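PDB 3UC9: increased recombination centers protein 6, which acts as a clathrin coat accessory factor related to small G proteins and takes part in gross chromosomal rearrangements and telomere healing. Local coordinates for residues I30-H36 against L76-K82; I107-R113 against V137-V143. All blocks are in the same frame, centred on the assembly; numbering follows the deposited sequence.

Interaction 1: I30-H36 against L76-K82; sequences ILVLSDH and LYIDSCK
Segments 30-36 and 76-82 run as neighbouring parallel strands, their short axes 4.7 Å apart at closest approach and 19° from exact alignment. The ladder is firm at its start: Tyr77 N gives to Ile30 O, Val32 N to Tyr77 O (2.8 Å) and Asp79 N to Val32 O, each with an N-H...O angle above 160°. It slackens further on, where the bond from Ser34 N to Asp79 O stretches to 3.5 Å and is weak, before Cys81 N regains Ser34 O at 3.1 Å.

On the face carrying Leu31, Leu33, Asp79 and Cys81, the CD1 atoms of both leucines touch Asp79 CB, each at 3.9 Å; Leu31 gets there with CG anti to its backbone N (chi1 -177°), and Leu33 CD1 also meets Cys81 SG. Trp87 of helix 84-91 packs against both leucines, and its NE1 is hydrogen-bonded to Asp79 OD2. On the other face, Leu76 CD1 meets Val32 CG2 at 3.8 Å, covered by helix 39-50.

At the far end His36 folds back over the end of the 76-82 segment. Cys81 O lies 3.6 Å above the plane of its ring, over the centre, while ND1 makes a weak bond to Ser80 OG, whose stronger partner is Asn39 OD1. Inner parallel strands of a sheet covered by helices on both faces are characteristic of the Rossmann-like alpha/beta fold, here related to small G proteins.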
loop_
_atom_site.group_PDB
_atom_site.type_symbol
_atom_site.label_atom_id
_atom_site.label_comp_id
_atom_site.label_asym_id
_atom_site.label_seq_id
_atom_site.Cartn_x
_atom_site.Cartn_y
_atom_site.Cartn_z
ATOM N N ILE A 30 4.742 -5.608 -4.492
ATOM C CA ILE A 30 4.237 -4.550 -3.627
ATOM C C ILE A 30 4.871 -3.238 -4.078
ATOM O O ILE A 30 6.095 -3.111 -4.122
ATOM C CB ILE A 30 4.525 -4.817 -2.143
ATOM C CG1 ILE A 30 3.713 -6.023 -1.660
ATOM C CG2 ILE A 30 4.163 -3.569 -1.294
ATOM C CD1 ILE A 30 3.924 -6.350 -0.185
ATOM N N LEU A 31 4.029 -2.280 -4.462
ATOM C CA LEU A 31 4.486 -0.961 -4.885
ATOM C C LEU A 31 4.369 0.001 -3.707
ATOM O O LEU A 31 3.317 0.097 -3.077
ATOM C CB LEU A 31 3.661 -0.463 -6.072
ATOM C CG LEU A 31 3.953 0.870 -6.774
ATOM C CD1 LEU A 31 5.351 1.373 -6.548
ATOM C CD2 LEU A 31 3.705 0.682 -8.272
ATOM N N VAL A 32 5.463 0.695 -3.408
ATOM C CA VAL A 32 5.454 1.757 -2.412
ATOM C C VAL A 32 5.754 3.068 -3.147
ATOM O O VAL A 32 6.810 3.224 -3.749
ATOM C CB VAL A 32 6.461 1.515 -1.287
ATOM C CG1 VAL A 32 6.319 2.605 -0.219
ATOM C CG2 VAL A 32 6.267 0.111 -0.670
ATOM N N LEU A 33 4.794 3.983 -3.097
ATOM C CA LEU A 33 4.808 5.230 -3.846
ATOM C C LEU A 33 4.705 6.412 -2.877
ATOM O O LEU A 33 4.017 6.324 -1.854
ATOM C CB LEU A 33 3.616 5.254 -4.802
ATOM C CG LEU A 33 3.350 6.514 -5.633
ATOM C CD1 LEU A 33 4.396 6.644 -6.729
ATOM C CD2 LEU A 33 1.927 6.520 -6.221
ATOM N N SER A 34 5.395 7.506 -3.198
ATOM C CA SER A 34 5.159 8.790 -2.532
ATOM C C SER A 34 5.242 9.919 -3.536
ATOM O O SER A 34 5.902 9.788 -4.564
ATOM C CB SER A 34 6.174 9.022 -1.415
ATOM O OG SER A 34 7.487 9.205 -1.924
ATOM N N ASP A 35 4.560 11.027 -3.256
ATOM C CA ASP A 35 4.884 12.261 -3.964
ATOM C C ASP A 35 6.242 12.769 -3.458
ATOM O O ASP A 35 6.668 12.444 -2.327
ATOM C CB ASP A 35 3.775 13.332 -3.894
ATOM C CG ASP A 35 3.222 13.553 -2.495
ATOM O OD1 ASP A 35 2.893 12.566 -1.809
ATOM O OD2 ASP A 35 3.072 14.730 -2.099
ATOM N N HIS A 36 6.910 13.558 -4.294
ATOM C CA HIS A 36 8.323 13.917 -4.094
ATOM C C HIS A 36 8.694 14.441 -2.710
ATOM O O HIS A 36 9.733 14.054 -2.184
ATOM C CB HIS A 36 8.803 14.918 -5.151
ATOM C CG HIS A 36 9.090 14.305 -6.485
ATOM N ND1 HIS A 36 9.673 13.064 -6.629
ATOM C CD2 HIS A 36 8.904 14.780 -7.740
ATOM C CE1 HIS A 36 9.804 12.789 -7.915
ATOM N NE2 HIS A 36 9.343 13.813 -8.611
ATOM N N LEU A 76 9.592 -5.749 -4.267
ATOM C CA LEU A 76 9.271 -4.401 -3.864
ATOM C C LEU A 76 9.578 -3.470 -5.034
ATOM O O LEU A 76 10.702 -3.453 -5.550
ATOM C CB LEU A 76 10.098 -4.024 -2.631
ATOM C CG LEU A 76 9.748 -2.791 -1.812
ATOM C CD1 LEU A 76 8.391 -2.966 -1.131
ATOM C CD2 LEU A 76 10.825 -2.543 -0.778
ATOM N N TYR A 77 8.561 -2.739 -5.473
ATOM C CA TYR A 77 8.718 -1.679 -6.459
ATOM C C TYR A 77 8.606 -0.336 -5.742
ATOM O O TYR A 77 7.581 -0.034 -5.121
ATOM C CB TYR A 77 7.623 -1.769 -7.526
ATOM C CG TYR A 77 7.630 -3.000 -8.421
ATOM C CD1 TYR A 77 8.694 -3.906 -8.441
ATOM C CD2 TYR A 77 6.573 -3.224 -9.301
ATOM C CE1 TYR A 77 8.673 -5.017 -9.286
ATOM C CE2 TYR A 77 6.558 -4.319 -10.156
ATOM C CZ TYR A 77 7.604 -5.206 -10.151
ATOM O OH TYR A 77 7.573 -6.282 -11.013
ATOM N N ILE A 78 9.661 0.465 -5.798
ATOM C CA ILE A 78 9.688 1.762 -5.134
ATOM C C ILE A 78 9.619 2.828 -6.223
ATOM O O ILE A 78 10.409 2.807 -7.172
ATOM C CB ILE A 78 10.951 1.943 -4.288
ATOM C CG1 ILE A 78 11.103 0.778 -3.299
ATOM C CG2 ILE A 78 10.904 3.286 -3.535
ATOM C CD1 ILE A 78 12.504 0.607 -2.778
ATOM N N ASP A 79 8.641 3.722 -6.115
ATOM C CA ASP A 79 8.438 4.753 -7.118
ATOM C C ASP A 79 8.145 6.091 -6.441
ATOM O O ASP A 79 7.874 6.163 -5.229
ATOM C CB ASP A 79 7.286 4.374 -8.057
ATOM C CG ASP A 79 7.401 5.001 -9.450
ATOM O OD1 ASP A 79 8.341 5.783 -9.722
ATOM O OD2 ASP A 79 6.521 4.708 -10.290
ATOM N N SER A 80 8.231 7.143 -7.244
ATOM C CA SER A 80 7.969 8.503 -6.802
ATOM C C SER A 80 7.255 9.238 -7.916
ATOM O O SER A 80 7.337 8.848 -9.084
ATOM C CB SER A 80 9.281 9.220 -6.484
ATOM O OG SER A 80 9.049 10.464 -5.857
ATOM N N CYS A 81 6.575 10.315 -7.560
ATOM C CA CYS A 81 5.905 11.138 -8.556
ATOM C C CYS A 81 5.832 12.575 -8.095
ATOM O O CYS A 81 5.828 12.843 -6.901
ATOM C CB CYS A 81 4.499 10.594 -8.842
ATOM S SG CYS A 81 3.362 10.582 -7.444
ATOM N N LYS A 82 5.791 13.507 -9.045
ATOM C CA LYS A 82 5.585 14.915 -8.704
ATOM C C LYS A 82 4.134 15.169 -8.314
ATOM O O LYS A 82 3.865 15.933 -7.382
ATOM C CB LYS A 82 5.976 15.837 -9.863
ATOM C CG LYS A 82 5.917 17.324 -9.506
ATOM C CD LYS A 82 6.143 18.213 -10.728
ATOM C CE LYS A 82 5.508 19.601 -10.568
ATOM N NZ LYS A 82 6.010 20.342 -9.380
#

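Interaction 2: I107-R113 against V137-V143; sequences ILITDIR and VNVNEEV. Unlike the reference sequence in segment 137-143: Val137 (reference Ala).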
loop_
_atom_site.group_PDB
_atom_site.type_symbol
_atom_site.label_atom_id
_atom_site.label_comp_id
_atom_site.label_asym_id
_atom_site.label_seq_id
_atom_site.Cartn_x
_atom_site.Cartn_y
_atom_site.Cartn_z
ATOM N N ILE A 107 1.023 0.791 -1.641
ATOM C CA ILE A 107 1.094 1.618 -0.433
ATOM C C ILE A 107 1.501 3.016 -0.878
ATOM O O ILE A 107 2.547 3.194 -1.498
ATOM C CB ILE A 107 2.114 1.070 0.612
ATOM C CG1 ILE A 107 1.775 -0.369 1.000
ATOM C CG2 ILE A 107 2.122 1.948 1.862
ATOM C CD1 ILE A 107 2.824 -1.066 1.916
ATOM N N LEU A 108 0.658 3.999 -0.576
ATOM C CA LEU A 108 0.935 5.382 -0.897
ATOM C C LEU A 108 1.274 6.124 0.391
ATOM O O LEU A 108 0.524 6.058 1.376
ATOM C CB LEU A 108 -0.273 6.012 -1.597
ATOM C CG LEU A 108 -0.210 7.519 -1.826
ATOM C CD1 LEU A 108 0.917 7.869 -2.786
ATOM C CD2 LEU A 108 -1.544 8.047 -2.331
ATOM N N ILE A 109 2.422 6.798 0.382
ATOM C CA ILE A 109 2.891 7.593 1.508
ATOM C C ILE A 109 2.713 9.063 1.126
ATOM O O ILE A 109 3.369 9.537 0.213
ATOM C CB ILE A 109 4.383 7.334 1.806
ATOM C CG1 ILE A 109 4.676 5.835 1.984
ATOM C CG2 ILE A 109 4.815 8.110 3.038
ATOM C CD1 ILE A 109 3.957 5.213 3.121
ATOM N N THR A 110 1.840 9.784 1.826
ATOM C CA THR A 110 1.548 11.162 1.450
ATOM C C THR A 110 0.943 11.979 2.582
ATOM O O THR A 110 0.691 11.473 3.677
ATOM C CB THR A 110 0.599 11.228 0.214
ATOM O OG1 THR A 110 0.590 12.560 -0.326
ATOM C CG2 THR A 110 -0.813 10.819 0.591
ATOM N N ASP A 111 0.755 13.261 2.310
ATOM C CA ASP A 111 0.007 14.152 3.194
ATOM C C ASP A 111 -1.385 14.173 2.598
ATOM O O ASP A 111 -1.584 14.785 1.570
ATOM C CB ASP A 111 0.635 15.548 3.198
ATOM C CG ASP A 111 -0.199 16.580 3.937
ATOM O OD1 ASP A 111 -1.364 16.307 4.291
ATOM O OD2 ASP A 111 0.320 17.685 4.164
ATOM N N ILE A 112 -2.341 13.485 3.220
ATOM C CA ILE A 112 -3.646 13.306 2.579
ATOM C C ILE A 112 -4.480 14.585 2.514
ATOM O O ILE A 112 -5.397 14.675 1.701
ATOM C CB ILE A 112 -4.488 12.151 3.202
ATOM C CG1 ILE A 112 -4.954 12.494 4.618
ATOM C CG2 ILE A 112 -3.704 10.853 3.179
ATOM C CD1 ILE A 112 -5.933 11.486 5.188
ATOM N N ARG A 113 -4.173 15.560 3.364
ATOM C CA ARG A 113 -4.819 16.871 3.275
ATOM C C ARG A 113 -4.379 17.623 2.020
ATOM O O ARG A 113 -5.171 18.349 1.418
ATOM C CB ARG A 113 -4.516 17.720 4.507
ATOM C CG ARG A 113 -5.339 17.360 5.737
ATOM C CD ARG A 113 -5.258 18.468 6.754
ATOM N NE ARG A 113 -5.774 18.088 8.070
ATOM C CZ ARG A 113 -7.041 18.200 8.472
ATOM N NH1 ARG A 113 -7.989 18.671 7.660
ATOM N NH2 ARG A 113 -7.368 17.830 9.706
ATOM N N VAL A 137 -1.129 5.861 3.467
ATOM C CA VAL A 137 -0.425 6.190 4.692
ATOM C C VAL A 137 -0.306 7.696 4.793
ATOM O O VAL A 137 0.365 8.327 3.984
ATOM C CB VAL A 137 0.965 5.541 4.722
ATOM C CG1 VAL A 137 1.706 5.941 5.996
ATOM C CG2 VAL A 137 0.860 4.023 4.607
ATOM N N ASN A 138 -0.986 8.278 5.772
ATOM C CA ASN A 138 -0.898 9.698 6.016
ATOM C C ASN A 138 0.228 10.071 6.976
ATOM O O ASN A 138 0.283 9.566 8.101
ATOM C CB ASN A 138 -2.195 10.230 6.601
ATOM C CG ASN A 138 -2.083 11.691 6.980
ATOM O OD1 ASN A 138 -1.824 12.541 6.122
ATOM N ND2 ASN A 138 -2.224 11.987 8.272
ATOM N N VAL A 139 1.074 11.001 6.545
ATOM C CA VAL A 139 2.193 11.476 7.354
ATOM C C VAL A 139 1.938 12.871 7.948
ATOM O O VAL A 139 2.748 13.348 8.741
ATOM C CB VAL A 139 3.515 11.492 6.555
ATOM C CG1 VAL A 139 3.843 10.100 6.045
ATOM C CG2 VAL A 139 3.460 12.506 5.410
ATOM N N ASN A 140 0.826 13.511 7.581
ATOM C CA ASN A 140 0.417 14.791 8.177
ATOM C C ASN A 140 -0.042 14.602 9.628
ATOM O O ASN A 140 -1.117 14.058 9.888
ATOM C CB ASN A 140 -0.697 15.460 7.349
ATOM C CG ASN A 140 -1.039 16.883 7.835
ATOM O OD1 ASN A 140 -0.744 17.250 8.969
ATOM N ND2 ASN A 140 -1.669 17.681 6.964
ATOM N N GLU A 141 0.768 15.089 10.564
ATOM C CA GLU A 141 0.557 14.816 11.986
ATOM C C GLU A 141 -0.642 15.557 12.596
ATOM O O GLU A 141 -1.033 15.267 13.728
ATOM C CB GLU A 141 1.845 15.112 12.770
ATOM C CG GLU A 141 3.060 14.337 12.226
ATOM C CD GLU A 141 4.229 14.247 13.198
ATOM O OE1 GLU A 141 4.233 14.986 14.204
ATOM O OE2 GLU A 141 5.146 13.425 12.950
ATOM N N GLU A 142 -1.231 16.492 11.849
ATOM C CA GLU A 142 -2.420 17.220 12.309
ATOM C C GLU A 142 -3.720 16.434 12.105
ATOM O O GLU A 142 -4.759 16.810 12.650
ATOM C CB GLU A 142 -2.528 18.579 11.603
ATOM C CG GLU A 142 -3.376 19.617 12.355
ATOM C CD GLU A 142 -3.609 20.891 11.550
ATOM O OE1 GLU A 142 -2.629 21.444 10.996
ATOM O OE2 GLU A 142 -4.775 21.344 11.475
ATOM N N VAL A 143 -3.674 15.359 11.314
ATOM C CA VAL A 143 -4.857 14.535 11.061
ATOM C C VAL A 143 -5.069 13.587 12.238
ATOM O O VAL A 143 -4.179 12.807 12.583
ATOM C CB VAL A 143 -4.716 13.712 9.758
ATOM C CG1 VAL A 143 -5.922 12.799 9.557
ATOM C CG2 VAL A 143 -4.534 14.636 8.552
#
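Val137, a valine where the reference sequence has alanine, fills the tight end of this contact. Its side chain lies alongside that of Ile109, pointing the same way, and Ile109 CD1 presses on Val137 CB at 3.4 Å, closer than usual for two carbons. Ile107 CG2 touches Val137 CG2 at 3.7 Å. The first two bonds of the parallel ladder are nearly straight: Val137 N gives to Leu108 O at 2.7 Å (N-H...O angle 166°) and Thr110 N to Val137 O; Val139 N to Thr110 O follows.

Beyond the strands polar groups take over. Asn138 OD1 reaches Ile112 N (3.1 Å, 172° at the hydrogen) because a chi1 of 175° turns CG away from its own N; OD1 also accepts a weak bond from Asn140 N, while ND2 serves Asn140 O and, outside the segments, Asn167 OD1. An alanine here would remove the acceptor of Ile112 N and both side-chain links to Asn140, and would probably leave the turn less firmly held to the helix start. Asp111, the N-cap of helix 112-115, takes Asn140 ND2 on OD1 at 3.0 Å from above the carboxylate plane.

The solvent side is looser: the extended Arg113 passes Asn140 and Val143, its NE covered without a polar partner, while NH2 forms a salt bridge with Glu147. Helix 145-155 backs Ile112 and Val143, helix 39-50 covers Ile107, Ile109 and Val139 on the other face, and strand 29-35 flanks strand 103-110.

From the N terminus, strand 29-35 leads through helix 39-50 and the antiparallel strand 59-66 to strand 71-81, where interaction 1 closes its loop. The chain then passes helices 84-91 and 97-101 before interaction 2 opens; that contact spans helices 112-115 and 121-127 and closes at the end of strand 133-138. The two loops therefore follow in series, neither nesting nor crossing. In space they are adjacent, with centres about 14 Å apart, because strand 103-110 pairs with strand 29-35 on its other side. Ile109 N lies 2.8 Å from Leu33 O, a probable backbone hydrogen bond, and Asp35 OD1 approaches Thr110 OG1 at 2.7 Å. Together they join four strands adjacent in the sheet (71-81, 29-35, 103-110, 133-138).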